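Local coordinates for protein aminotransferase, class IV (Brucella abortus, PDB 4TVI) that probably catalyses the pyridoxal-phosphate-dependent exchange of amino groups between leucine, isoleucine or valine and 2-oxoglutarate, at residues 67-72 and 150-155; 125-130 and 144-149; 162-167 and 196-201; 225-230 and 254-259. All blocks are in the same frame, centred on the assembly; numbering follows the deposited sequence. Where two conformers were deposited one is given.

Contacts 1 and 2 belong to one antiparallel sheet, their centres 21 Å apart, and share strand 143-151. Contact 2 pairs that strand with strand 120-128, and along the chain it is nested inside the loop that contact 1 closes between the end of strand 64-70 and the end of strand 143-151. Contacts 3 and 4 follow in series, with centres 26 Å apart; both reach the larger mixed sheet, contact 3 through strand 160-164 and contact 4 through the pair 227-231 and 257-260. Contacts 2 and 4 lie on opposite sides of the chain's centre, their centres 38 Å apart. The four thus sample both sheets of this class IV aminotransferase, and contacts 2 and 3 also touch the second subunit.

Contact 1. Residues 67-72 and 150-155; sequences GARLFE and EAIPMV
M154 lays its whole side chain against F71 and R69. Its CB begins the contact, 3.7 Å from F71 CB, and M154 CG lies 3.8 Å from F71 CB. The chain then bends at chi2 (73°), which brings SD alongside the guanidinium group of R69, 3.7 Å from NH2 and oblique to its plane. Beyond the sulfur, the terminal CE settles over one face of the F71 ring, 4.0 Å from its centroid and 14° off the ring normal, a CH-pi contact. W307 meets the F71 ring as well. R69 NH1 and NH2 both grip the carbonyl oxygen of I152, two residues before M154, at 2.9 and 3.0 Å, with that oxygen lying in the guanidinium plane. The NH1 bond is only slightly tilted from the carbonyl plane, whereas NH2 comes in from well above it. R69 NE is taken by the carbonyl of M279, so the flat group is held from two directions and its rotation is fixed. Strand 120-128 lies between strands 64-70 and 143-151 in the sheet; R69, in strand 64-70, reaches across the start of strand 120-128 to I152, just past the end of strand 143-151. With SD oblique to the F71 ring and CE over its face, this is a Met-aromatic contact, set at one end of the antiparallel sheet.

Contact 2. Residues 125-130 and 144-149; sequences MYWAEE and DFALCL
M125 and A146, Y126 and F145, W127 and D144 face each other where strands 120-128 and 143-151 form a beta hairpin with a long connection, within the five-stranded antiparallel sheet. M125-A146 and W127-D144 are hydrogen-bonded pairs, with D144 N to W127 O at 2.9 Å; Y126-F145 between them is non-hydrogen-bonded. Packing is tight on the face carrying Y126 and F145. F145 CD1 sits over the Y126 ring, 3.5 Å from CE1, the planes inclined at 55°, while helix 100-111 covers both rings and N86 binds the Y126 hydroxyl. On the other face W127 CG sits between its backbone N and carbonyl carbon (chi1 70°), which lays the indole back over the D144 carbonyl; D144 CB touches its six-membered ring, and A146 CB meets the ring edge 3.7 Å from CH2. Toward the partly exposed end the contact turns polar. A water donates to E129 OE2 and D144 OD2, bridging two carboxylates. K40 pairs with D144, and R49 of the second subunit with E129, which probably eases the repulsion; S55 binds the other E129 oxygen. W127 NE1 also donates to E129 OE2 at 2.9 Å, the oxygen lying in the indole plane while the N-H arrives from above the carboxylate.

Contact 3. Residues 162-167 and 196-201; sequences ITTTSF and KAKGFH
T163 meets both F200 and K198, and these three residues account for most of the surface buried here. T163 stands over one face of the F200 ring, the two side chains crossing at about a right angle. Its CB is the nearest atom, 3.6 Å from F200 CD1 and 3.9 Å from the ring centroid, a CH-pi contact displaced toward the rim. CG2 lies close to the same part of the ring, 3.8 Å from CD1, while the carbonyl oxygen of I162 approaches F200 CD2 obliquely. The T163 hydroxyl is turned to K198 instead: with OG1 anti to the backbone N (chi1 -179°), it accepts from K198 NZ at 3.1 Å, and it is also hydrogen-bonded to D289. Strand 160-164 pairs in parallel with strand 202-206, which follows F200 and H201, and helix 185-198 lies between them in the chain, a beta-alpha-beta crossover; K180, which carries the pyridoxal phosphate, precedes that helix. The helix closes in a Schellman motif at G199, whose N bonds back to K196 O, and the chain then turns so that F200 lies against strand 160-164. K198, just before G199, bends at chi3 (-73°), reaching past T163 to T164, where NZ donates to T164 O at 3.0 Å, arriving from above the carbonyl plane (44° out of it).

Contact 4. Residues 225-230 and 254-259; sequences GGEVFT and GVSVHE
H258 and E227 make the polar contact, with H258 NE2 donating to E227 OE2 at 2.9 Å. E227 has CG anti to its carbonyl carbon (chi1 -66°) and runs on extended, bringing OE2 to the imidazole. The bond is nearly straight (165°) and lies in the imidazole plane, but it meets the carboxylate from above, the two flat groups being 84° apart. Beside it H258 and F229 point the same way from the sheet: F229 CE2 is 3.5 Å from H258 CD2 and the rings are inclined to each other. On the face of V228, V257, T230 and E259 the touching atoms are carbons: V228 packs beside V257 and reaches V255, CG2 to CG1 at 3.8 Å, and T230 CG2 lies 3.9 Å from E259 CG. Parallel strand pairing sets these positions, through V228 N to S256 O, H258 N to V228 O at 2.8 Å, and T230 N to H258 O at 3.0 Å. Two waters continue the pairing before V228 and V257, one between G226 O and S256 N, the other between E227 OE2 and S256 OG. Further out, helix 241-252 completes the beta-alpha-beta unit; its L250 packs on V255 and V257, and its R243 pairs with E259. R224 lies against the F229 ring in a cation-pi contact, and V220 O binds the T230 hydroxyl. E227, accepting the imidazole N-H, is probably ionised, and its charge would tend to favour a protonated H258.

Contact 1. Residues 67-72 and 150-155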
loop_
_atom_site.group_PDB
_atom_site.type_symbol
_atom_site.label_atom_id
_atom_site.label_comp_id
_atom_site.label_asym_id
_atom_site.label_seq_id
_atom_site.Cartn_x
_atom_site.Cartn_y
_atom_site.Cartn_z
ATOM N N GLY A 67 2.789 -1.840 -16.577
ATOM C CA GLY A 67 2.559 -0.813 -17.570
ATOM C C GLY A 67 3.292 -1.085 -18.861
ATOM O O GLY A 67 4.516 -1.214 -18.863
ATOM N N ALA A 68 2.546 -1.192 -19.956
ATOM C CA ALA A 68 3.152 -1.254 -21.281
ATOM C C ALA A 68 2.678 -0.064 -22.111
ATOM O O ALA A 68 1.814 0.701 -21.675
ATOM C CB ALA A 68 2.813 -2.562 -21.968
ATOM N N ARG A 69 3.230 0.091 -23.309
ATOM C CA ARG A 69 2.934 1.272 -24.115
ATOM C C ARG A 69 2.753 0.953 -25.595
ATOM O O ARG A 69 3.575 0.263 -26.198
ATOM C CB ARG A 69 4.048 2.308 -23.953
ATOM C CG ARG A 69 3.661 3.733 -24.332
ATOM C CD ARG A 69 2.842 4.411 -23.238
ATOM N NE ARG A 69 2.854 5.864 -23.380
ATOM C CZ ARG A 69 1.928 6.561 -24.031
ATOM N NH1 ARG A 69 0.907 5.935 -24.601
ATOM N NH2 ARG A 69 2.022 7.884 -24.114
ATOM N N LEU A 70 1.674 1.464 -26.175
ATOM C CA LEU A 70 1.510 1.471 -27.624
ATOM C C LEU A 70 1.820 2.867 -28.146
ATOM O O LEU A 70 1.206 3.841 -27.713
ATOM C CB LEU A 70 0.093 1.057 -28.025
ATOM C CG LEU A 70 -0.284 1.340 -29.482
ATOM C CD1 LEU A 70 0.546 0.484 -30.439
ATOM C CD2 LEU A 70 -1.787 1.146 -29.715
ATOM N N PHE A 71 2.795 2.976 -29.042
ATOM C CA PHE A 71 3.110 4.268 -29.640
ATOM C C PHE A 71 3.712 4.080 -31.027
ATOM O O PHE A 71 4.503 3.161 -31.245
ATOM C CB PHE A 71 4.065 5.069 -28.740
ATOM C CG PHE A 71 5.450 4.484 -28.641
ATOM C CD1 PHE A 71 5.745 3.526 -27.684
ATOM C CD2 PHE A 71 6.456 4.899 -29.502
ATOM C CE1 PHE A 71 7.018 2.985 -27.589
ATOM C CE2 PHE A 71 7.734 4.360 -29.417
ATOM C CZ PHE A 71 8.015 3.404 -28.456
ATOM N N GLU A 72 3.325 4.948 -31.960
ATOM C CA GLU A 72 3.810 4.884 -33.336
ATOM C C GLU A 72 3.639 3.487 -33.931
ATOM O O GLU A 72 4.439 3.050 -34.767
ATOM C CB GLU A 72 5.274 5.326 -33.402
ATOM C CG GLU A 72 5.481 6.753 -32.921
ATOM C CD GLU A 72 6.941 7.113 -32.733
ATOM O OE1 GLU A 72 7.808 6.471 -33.365
ATOM O OE2 GLU A 72 7.217 8.041 -31.941
ATOM N N GLU A 150 -5.728 3.149 -21.775
ATOM C CA GLU A 150 -6.035 4.570 -21.875
ATOM C C GLU A 150 -5.309 5.223 -23.046
ATOM O O GLU A 150 -4.093 5.080 -23.192
ATOM C CB GLU A 150 -5.674 5.293 -20.576
ATOM C CG GLU A 150 -6.102 6.755 -20.551
ATOM C CD GLU A 150 -5.877 7.404 -19.195
ATOM O OE1 GLU A 150 -5.287 6.744 -18.311
ATOM O OE2 GLU A 150 -6.288 8.569 -19.013
ATOM N N ALA A 151 -6.062 5.940 -23.873
ATOM C CA ALA A 151 -5.484 6.701 -24.969
ATOM C C ALA A 151 -4.677 7.882 -24.436
ATOM O O ALA A 151 -5.231 8.845 -23.907
ATOM C CB ALA A 151 -6.574 7.187 -25.910
ATOM N N ILE A 152 -3.357 7.777 -24.533
ATOM C CA ILE A 152 -2.464 8.867 -24.159
ATOM C C ILE A 152 -1.443 9.116 -25.259
ATOM O O ILE A 152 -0.630 8.243 -25.553
ATOM C CB ILE A 152 -1.732 8.571 -22.847
ATOM C CG1 ILE A 152 -2.744 8.264 -21.737
ATOM C CG2 ILE A 152 -0.825 9.743 -22.471
ATOM C CD1 ILE A 152 -2.124 8.054 -20.374
ATOM N N PRO A 153 -1.489 10.304 -25.884
ATOM C CA PRO A 153 -0.555 10.615 -26.971
ATOM C C PRO A 153 0.905 10.553 -26.517
ATOM O O PRO A 153 1.240 11.054 -25.443
ATOM C CB PRO A 153 -0.943 12.042 -27.367
ATOM C CG PRO A 153 -2.371 12.171 -26.946
ATOM C CD PRO A 153 -2.467 11.383 -25.673
ATOM N N MET A 154 1.757 9.943 -27.332
ATOM C CA MET A 154 3.180 9.865 -27.033
ATOM C C MET A 154 3.872 11.132 -27.508
ATOM O O MET A 154 4.079 11.330 -28.705
ATOM C CB MET A 154 3.803 8.635 -27.693
ATOM C CG MET A 154 5.243 8.365 -27.297
ATOM S SD MET A 154 5.357 7.741 -25.612
ATOM C CE MET A 154 6.830 6.732 -25.723
ATOM N N VAL A 155 4.208 11.995 -26.560
ATOM C CA VAL A 155 4.816 13.285 -26.858
ATOM C C VAL A 155 6.297 13.306 -26.492
ATOM O O VAL A 155 6.711 12.674 -25.519
ATOM C CB VAL A 155 4.101 14.429 -26.111
#

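Contact 2. Residues 125-130 and 144-149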
loop_
_atom_site.group_PDB
_atom_site.type_symbol
_atom_site.label_atom_id
_atom_site.label_comp_id
_atom_site.label_asym_id
_atom_site.label_seq_id
_atom_site.Cartn_x
_atom_site.Cartn_y
_atom_site.Cartn_z
ATOM N N MET A 125 -3.838 -5.438 -14.164
ATOM C CA MET A 125 -3.988 -5.365 -12.712
ATOM C C MET A 125 -4.529 -6.668 -12.116
ATOM O O MET A 125 -5.477 -7.253 -12.636
ATOM C CB MET A 125 -4.907 -4.203 -12.334
ATOM C CG MET A 125 -4.316 -2.826 -12.597
ATOM S SD MET A 125 -5.485 -1.487 -12.285
ATOM C CE MET A 125 -6.720 -1.820 -13.540
ATOM N N TYR A 126 -3.907 -7.110 -11.029
ATOM C CA TYR A 126 -4.361 -8.263 -10.255
ATOM C C TYR A 126 -4.620 -7.830 -8.817
ATOM O O TYR A 126 -3.906 -6.972 -8.300
ATOM C CB TYR A 126 -3.322 -9.379 -10.231
ATOM C CG TYR A 126 -3.197 -10.246 -11.459
ATOM C CD1 TYR A 126 -4.256 -11.027 -11.905
ATOM C CD2 TYR A 126 -1.986 -10.340 -12.128
ATOM C CE1 TYR A 126 -4.120 -11.849 -13.016
ATOM C CE2 TYR A 126 -1.842 -11.153 -13.228
ATOM C CZ TYR A 126 -2.909 -11.906 -13.673
ATOM O OH TYR A 126 -2.749 -12.719 -14.776
ATOM N N TRP A 127 -5.610 -8.438 -8.170
ATOM C CA TRP A 127 -5.913 -8.141 -6.772
ATOM C C TRP A 127 -6.759 -9.252 -6.147
ATOM O O TRP A 127 -7.375 -10.049 -6.853
ATOM C CB TRP A 127 -6.638 -6.803 -6.655
ATOM C CG TRP A 127 -8.043 -6.845 -7.193
ATOM C CD1 TRP A 127 -9.188 -7.086 -6.484
ATOM C CD2 TRP A 127 -8.446 -6.653 -8.556
ATOM N NE1 TRP A 127 -10.279 -7.048 -7.322
ATOM C CE2 TRP A 127 -9.850 -6.787 -8.600
ATOM C CE3 TRP A 127 -7.756 -6.382 -9.743
ATOM C CZ2 TRP A 127 -10.579 -6.651 -9.782
ATOM C CZ3 TRP A 127 -8.484 -6.248 -10.921
ATOM C CH2 TRP A 127 -9.880 -6.385 -10.930
ATOM N N ALA A 128 -6.804 -9.294 -4.822
ATOM C CA ALA A 128 -7.623 -10.287 -4.133
ATOM C C ALA A 128 -8.987 -9.713 -3.781
ATOM O O ALA A 128 -9.081 -8.604 -3.258
ATOM C CB ALA A 128 -6.926 -10.784 -2.879
ATOM N N GLU A 129 -10.043 -10.469 -4.074
ATOM C CA GLU A 129 -11.391 -10.058 -3.694
ATOM C C GLU A 129 -11.701 -10.405 -2.235
ATOM O O GLU A 129 -12.473 -9.705 -1.582
ATOM C CB GLU A 129 -12.442 -10.700 -4.601
ATOM C CG GLU A 129 -12.632 -10.005 -5.931
ATOM C CD GLU A 129 -13.254 -8.630 -5.781
ATOM O OE1 GLU A 129 -13.983 -8.408 -4.787
ATOM O OE2 GLU A 129 -13.012 -7.768 -6.654
ATOM N N GLU A 130 -11.113 -11.491 -1.735
ATOM C CA GLU A 130 -11.397 -11.973 -0.384
ATOM C C GLU A 130 -10.128 -12.164 0.435
ATOM O O GLU A 130 -9.042 -12.347 -0.118
ATOM C CB GLU A 130 -12.150 -13.304 -0.427
ATOM C CG GLU A 130 -13.321 -13.363 -1.383
ATOM C CD GLU A 130 -13.914 -14.756 -1.451
ATOM O OE1 GLU A 130 -14.247 -15.315 -0.383
ATOM O OE2 GLU A 130 -14.029 -15.299 -2.569
ATOM N N ASP A 144 -8.597 -11.661 -8.896
ATOM C CA ASP A 144 -9.299 -11.236 -10.100
ATOM C C ASP A 144 -8.395 -10.345 -10.951
ATOM O O ASP A 144 -7.342 -9.900 -10.499
ATOM C CB ASP A 144 -10.600 -10.510 -9.748
ATOM C CG ASP A 144 -11.649 -10.627 -10.848
ATOM O OD1 ASP A 144 -11.314 -11.108 -11.957
ATOM O OD2 ASP A 144 -12.813 -10.257 -10.597
ATOM N N PHE A 145 -8.824 -10.075 -12.178
ATOM C CA PHE A 145 -7.995 -9.370 -13.149
ATOM C C PHE A 145 -8.750 -8.251 -13.850
ATOM O O PHE A 145 -9.965 -8.333 -14.050
ATOM C CB PHE A 145 -7.458 -10.370 -14.178
ATOM C CG PHE A 145 -6.717 -9.742 -15.328
ATOM C CD1 PHE A 145 -5.379 -9.401 -15.204
ATOM C CD2 PHE A 145 -7.346 -9.532 -16.545
ATOM C CE1 PHE A 145 -4.691 -8.841 -16.262
ATOM C CE2 PHE A 145 -6.658 -8.970 -17.613
ATOM C CZ PHE A 145 -5.332 -8.625 -17.471
ATOM N N ALA A 146 -8.028 -7.202 -14.219
ATOM C CA ALA A 146 -8.571 -6.179 -15.100
ATOM C C ALA A 146 -7.445 -5.580 -15.929
ATOM O O ALA A 146 -6.323 -5.416 -15.446
ATOM C CB ALA A 146 -9.300 -5.101 -14.313
ATOM N N LEU A 147 -7.743 -5.281 -17.188
ATOM C CA LEU A 147 -6.768 -4.689 -18.095
ATOM C C LEU A 147 -7.282 -3.345 -18.594
ATOM O O LEU A 147 -8.236 -3.284 -19.370
ATOM C CB LEU A 147 -6.490 -5.626 -19.268
ATOM C CG LEU A 147 -5.479 -5.155 -20.314
ATOM C CD1 LEU A 147 -4.123 -4.873 -19.666
ATOM C CD2 LEU A 147 -5.353 -6.195 -21.410
ATOM N N CYS A 148 -6.647 -2.269 -18.151
ATOM C CA CYS A 148 -7.119 -0.927 -18.474
ATOM C C CYS A 148 -6.255 -0.267 -19.543
ATOM O O CYS A 148 -5.042 -0.099 -19.365
ATOM C CB CYS A 148 -7.149 -0.064 -17.206
ATOM S SG CYS A 148 -7.836 1.592 -17.442
ATOM N N LEU A 149 -6.890 0.101 -20.650
ATOM C CA LEU A 149 -6.213 0.781 -21.746
ATOM C C LEU A 149 -6.678 2.224 -21.847
ATOM O O LEU A 149 -7.878 2.490 -21.972
ATOM C CB LEU A 149 -6.460 0.071 -23.079
ATOM C CG LEU A 149 -6.202 -1.434 -23.141
ATOM C CD1 LEU A 149 -6.323 -1.927 -24.574
ATOM C CD2 LEU A 149 -4.858 -1.798 -22.544
HETATM O O HOH W 1 -13.827 -8.380 -9.072
#

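Contact 3. Residues 162-167 and 196-201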
loop_
_atom_site.group_PDB
_atom_site.type_symbol
_atom_site.label_atom_id
_atom_site.label_comp_id
_atom_site.label_asym_id
_atom_site.label_seq_id
_atom_site.Cartn_x
_atom_site.Cartn_y
_atom_site.Cartn_z
ATOM N N ILE A 162 14.840 17.671 -10.588
ATOM C CA ILE A 162 14.851 16.864 -9.375
ATOM C C ILE A 162 15.443 17.604 -8.184
ATOM O O ILE A 162 16.212 18.556 -8.331
ATOM C CB ILE A 162 15.643 15.548 -9.560
ATOM C CG1 ILE A 162 17.068 15.840 -10.034
ATOM C CG2 ILE A 162 14.942 14.626 -10.549
ATOM C CD1 ILE A 162 17.943 14.604 -10.107
ATOM N N THR A 163 15.068 17.141 -7.000
ATOM C CA THR A 163 15.661 17.592 -5.753
ATOM C C THR A 163 15.767 16.360 -4.870
ATOM O O THR A 163 15.386 15.262 -5.281
ATOM C CB THR A 163 14.819 18.691 -5.062
ATOM O OG1 THR A 163 15.458 19.107 -3.844
ATOM C CG2 THR A 163 13.432 18.167 -4.748
ATOM N N THR A 164 16.297 16.529 -3.668
ATOM C CA THR A 164 16.367 15.427 -2.727
ATOM C C THR A 164 15.055 15.321 -1.971
ATOM O O THR A 164 14.234 16.239 -2.009
ATOM C CB THR A 164 17.521 15.601 -1.735
ATOM O OG1 THR A 164 17.420 16.886 -1.118
ATOM C CG2 THR A 164 18.857 15.497 -2.458
ATOM N N THR A 165 14.863 14.201 -1.286
ATOM C CA THR A 165 13.682 14.012 -0.458
ATOM C C THR A 165 14.084 13.501 0.920
ATOM O O THR A 165 15.106 12.829 1.076
ATOM C CB THR A 165 12.682 13.037 -1.105
ATOM O OG1 THR A 165 11.603 12.792 -0.194
ATOM C CG2 THR A 165 13.364 11.715 -1.453
ATOM N N SER A 166 13.281 13.842 1.920
ATOM C CA SER A 166 13.550 13.441 3.289
ATOM C C SER A 166 13.198 11.976 3.502
ATOM O O SER A 166 13.558 11.380 4.509
ATOM C CB SER A 166 12.763 14.322 4.256
ATOM O OG SER A 166 11.376 14.082 4.115
ATOM N N PHE A 167 12.451 11.406 2.569
ATOM C CA PHE A 167 12.040 10.018 2.698
ATOM C C PHE A 167 12.963 9.086 1.925
ATOM O O PHE A 167 13.650 9.514 1.002
ATOM C CB PHE A 167 10.598 9.858 2.227
ATOM C CG PHE A 167 9.653 10.839 2.865
ATOM C CD1 PHE A 167 9.301 10.716 4.200
ATOM C CD2 PHE A 167 9.116 11.885 2.128
ATOM C CE1 PHE A 167 8.435 11.619 4.791
ATOM C CE2 PHE A 167 8.246 12.793 2.716
ATOM C CZ PHE A 167 7.904 12.659 4.047
ATOM N N LYS A 196 7.495 18.897 -5.179
ATOM C CA LYS A 196 6.619 19.933 -5.700
ATOM C C LYS A 196 6.594 21.143 -4.784
ATOM O O LYS A 196 6.640 22.280 -5.248
ATOM C CB LYS A 196 5.206 19.375 -5.883
ATOM C CG LYS A 196 4.174 20.382 -6.343
ATOM C CD LYS A 196 2.810 19.709 -6.462
ATOM C CE LYS A 196 1.765 20.642 -7.034
ATOM N NZ LYS A 196 0.510 19.900 -7.350
ATOM N N ALA A 197 6.551 20.898 -3.478
ATOM C CA ALA A 197 6.557 21.999 -2.520
ATOM C C ALA A 197 7.853 22.795 -2.631
ATOM O O ALA A 197 7.853 24.013 -2.477
ATOM C CB ALA A 197 6.366 21.483 -1.092
ATOM N N LYS A 198 8.949 22.114 -2.958
ATOM C CA LYS A 198 10.246 22.782 -3.015
ATOM C C LYS A 198 10.501 23.403 -4.379
ATOM O O LYS A 198 11.519 24.058 -4.585
ATOM C CB LYS A 198 11.377 21.808 -2.672
ATOM C CG LYS A 198 11.290 21.248 -1.262
ATOM C CD LYS A 198 12.635 20.742 -0.781
ATOM C CE LYS A 198 13.037 19.450 -1.436
ATOM N NZ LYS A 198 14.388 19.037 -0.967
ATOM N N GLY A 199 9.558 23.215 -5.296
ATOM C CA GLY A 199 9.629 23.826 -6.609
ATOM C C GLY A 199 10.280 22.956 -7.666
ATOM O O GLY A 199 10.846 23.469 -8.631
ATOM N N PHE A 200 10.191 21.639 -7.493
ATOM C CA PHE A 200 10.756 20.689 -8.451
ATOM C C PHE A 200 9.727 19.633 -8.844
ATOM O O PHE A 200 8.764 19.407 -8.116
ATOM C CB PHE A 200 12.004 20.031 -7.867
ATOM C CG PHE A 200 13.080 21.014 -7.494
ATOM C CD1 PHE A 200 13.095 21.608 -6.244
ATOM C CD2 PHE A 200 14.069 21.355 -8.406
ATOM C CE1 PHE A 200 14.077 22.520 -5.906
ATOM C CE2 PHE A 200 15.052 22.265 -8.075
ATOM C CZ PHE A 200 15.056 22.848 -6.822
ATOM N N HIS A 201 9.930 18.988 -9.989
ATOM C CA HIS A 201 8.963 18.018 -10.499
ATOM C C HIS A 201 9.030 16.692 -9.765
ATOM O O HIS A 201 8.020 16.017 -9.582
ATOM C CB HIS A 201 9.188 17.742 -11.989
ATOM C CG HIS A 201 9.045 18.944 -12.861
ATOM N ND1 HIS A 201 10.129 19.623 -13.374
ATOM C CD2 HIS A 201 7.945 19.579 -13.331
ATOM C CE1 HIS A 201 9.704 20.632 -14.112
ATOM N NE2 HIS A 201 8.382 20.626 -14.105
#

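Contact 4. Residues 225-230 and 254-259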
loop_
_atom_site.group_PDB
_atom_site.type_symbol
_atom_site.label_atom_id
_atom_site.label_comp_id
_atom_site.label_asym_id
_atom_site.label_seq_id
_atom_site.Cartn_x
_atom_site.Cartn_y
_atom_site.Cartn_z
ATOM N N GLY A 225 31.680 11.813 -18.309
ATOM C CA GLY A 225 32.837 11.522 -19.133
ATOM C C GLY A 225 32.542 10.559 -20.270
ATOM O O GLY A 225 33.384 9.741 -20.631
ATOM N N GLY A 226 31.338 10.645 -20.824
ATOM C CA GLY A 226 30.967 9.807 -21.950
ATOM C C GLY A 226 30.543 8.411 -21.542
ATOM O O GLY A 226 30.174 7.591 -22.387
ATOM N N GLU A 227 30.605 8.138 -20.244
ATOM C CA GLU A 227 30.171 6.851 -19.714
ATOM C C GLU A 227 28.816 6.995 -19.034
ATOM O O GLU A 227 28.495 8.050 -18.493
ATOM C CB GLU A 227 31.190 6.303 -18.718
ATOM C CG GLU A 227 32.538 5.945 -19.313
ATOM C CD GLU A 227 33.409 5.198 -18.321
ATOM O OE1 GLU A 227 33.804 5.806 -17.303
ATOM O OE2 GLU A 227 33.692 4.006 -18.558
ATOM N N VAL A 228 28.015 5.936 -19.073
ATOM C CA VAL A 228 26.715 5.942 -18.418
ATOM C C VAL A 228 26.785 5.180 -17.098
ATOM O O VAL A 228 27.343 4.081 -17.038
ATOM C CB VAL A 228 25.630 5.331 -19.319
ATOM C CG1 VAL A 228 24.285 5.303 -18.610
ATOM C CG2 VAL A 228 25.533 6.113 -20.623
ATOM N N PHE A 229 26.235 5.779 -16.046
ATOM C CA PHE A 229 26.154 5.146 -14.732
ATOM C C PHE A 229 24.699 5.086 -14.278
ATOM O O PHE A 229 23.935 6.026 -14.490
ATOM C CB PHE A 229 26.990 5.902 -13.688
ATOM C CG PHE A 229 28.470 5.936 -13.987
ATOM C CD1 PHE A 229 28.996 6.869 -14.873
ATOM C CD2 PHE A 229 29.336 5.045 -13.369
ATOM C CE1 PHE A 229 30.358 6.906 -15.140
ATOM C CE2 PHE A 229 30.702 5.079 -13.634
ATOM C CZ PHE A 229 31.210 6.009 -14.518
ATOM N N THR A 230 24.325 3.974 -13.657
ATOM C CA THR A 230 22.983 3.792 -13.135
ATOM C C THR A 230 23.061 2.910 -11.890
ATOM O O THR A 230 23.911 2.018 -11.820
ATOM C CB THR A 230 22.046 3.167 -14.195
ATOM O OG1 THR A 230 20.688 3.196 -13.735
ATOM C CG2 THR A 230 22.442 1.734 -14.498
ATOM N N GLY A 254 28.188 0.431 -28.285
ATOM C CA GLY A 254 29.566 0.692 -27.901
ATOM C C GLY A 254 29.719 1.638 -26.720
ATOM O O GLY A 254 30.828 2.064 -26.389
ATOM N N VAL A 255 28.608 1.964 -26.071
ATOM C CA VAL A 255 28.645 2.847 -24.911
ATOM C C VAL A 255 28.873 2.042 -23.638
ATOM O O VAL A 255 28.226 1.018 -23.424
ATOM C CB VAL A 255 27.338 3.655 -24.767
ATOM C CG1 VAL A 255 27.395 4.561 -23.534
ATOM C CG2 VAL A 255 27.068 4.463 -26.020
ATOM N N SER A 256 29.809 2.484 -22.803
ATOM C CA SER A 256 30.022 1.843 -21.511
ATOM C C SER A 256 28.919 2.197 -20.512
ATOM O O SER A 256 28.659 3.369 -20.248
ATOM C CB SER A 256 31.378 2.233 -20.929
ATOM O OG SER A 256 32.430 1.727 -21.725
ATOM N N VAL A 257 28.273 1.175 -19.961
ATOM C CA VAL A 257 27.243 1.377 -18.962
ATOM C C VAL A 257 27.625 0.651 -17.676
ATOM O O VAL A 257 27.834 -0.563 -17.680
ATOM C CB VAL A 257 25.870 0.875 -19.443
ATOM C CG1 VAL A 257 24.811 1.192 -18.409
ATOM C CG2 VAL A 257 25.514 1.501 -20.782
ATOM N N HIS A 258 27.715 1.391 -16.576
ATOM C CA HIS A 258 28.130 0.793 -15.315
ATOM C C HIS A 258 26.974 0.739 -14.325
ATOM O O HIS A 258 26.404 1.767 -13.961
ATOM C CB HIS A 258 29.304 1.565 -14.713
ATOM C CG HIS A 258 30.503 1.641 -15.610
ATOM N ND1 HIS A 258 31.189 0.523 -16.032
ATOM C CD2 HIS A 258 31.153 2.704 -16.142
ATOM C CE1 HIS A 258 32.201 0.891 -16.799
ATOM N NE2 HIS A 258 32.204 2.210 -16.880
ATOM N N GLU A 259 26.637 -0.475 -13.901
ATOM C CA GLU A 259 25.649 -0.684 -12.851
ATOM C C GLU A 259 26.353 -0.819 -11.516
ATOM O O GLU A 259 26.844 -1.892 -11.164
ATOM C CB GLU A 259 24.809 -1.920 -13.138
ATOM C CG GLU A 259 24.037 -1.815 -14.434
ATOM C CD GLU A 259 23.237 -3.063 -14.711
ATOM O OE1 GLU A 259 22.194 -3.253 -14.047
ATOM O OE2 GLU A 259 23.668 -3.858 -15.577
HETATM O O HOH W 2 31.012 5.010 -23.262
HETATM O O HOH W 3 34.362 3.469 -20.931
#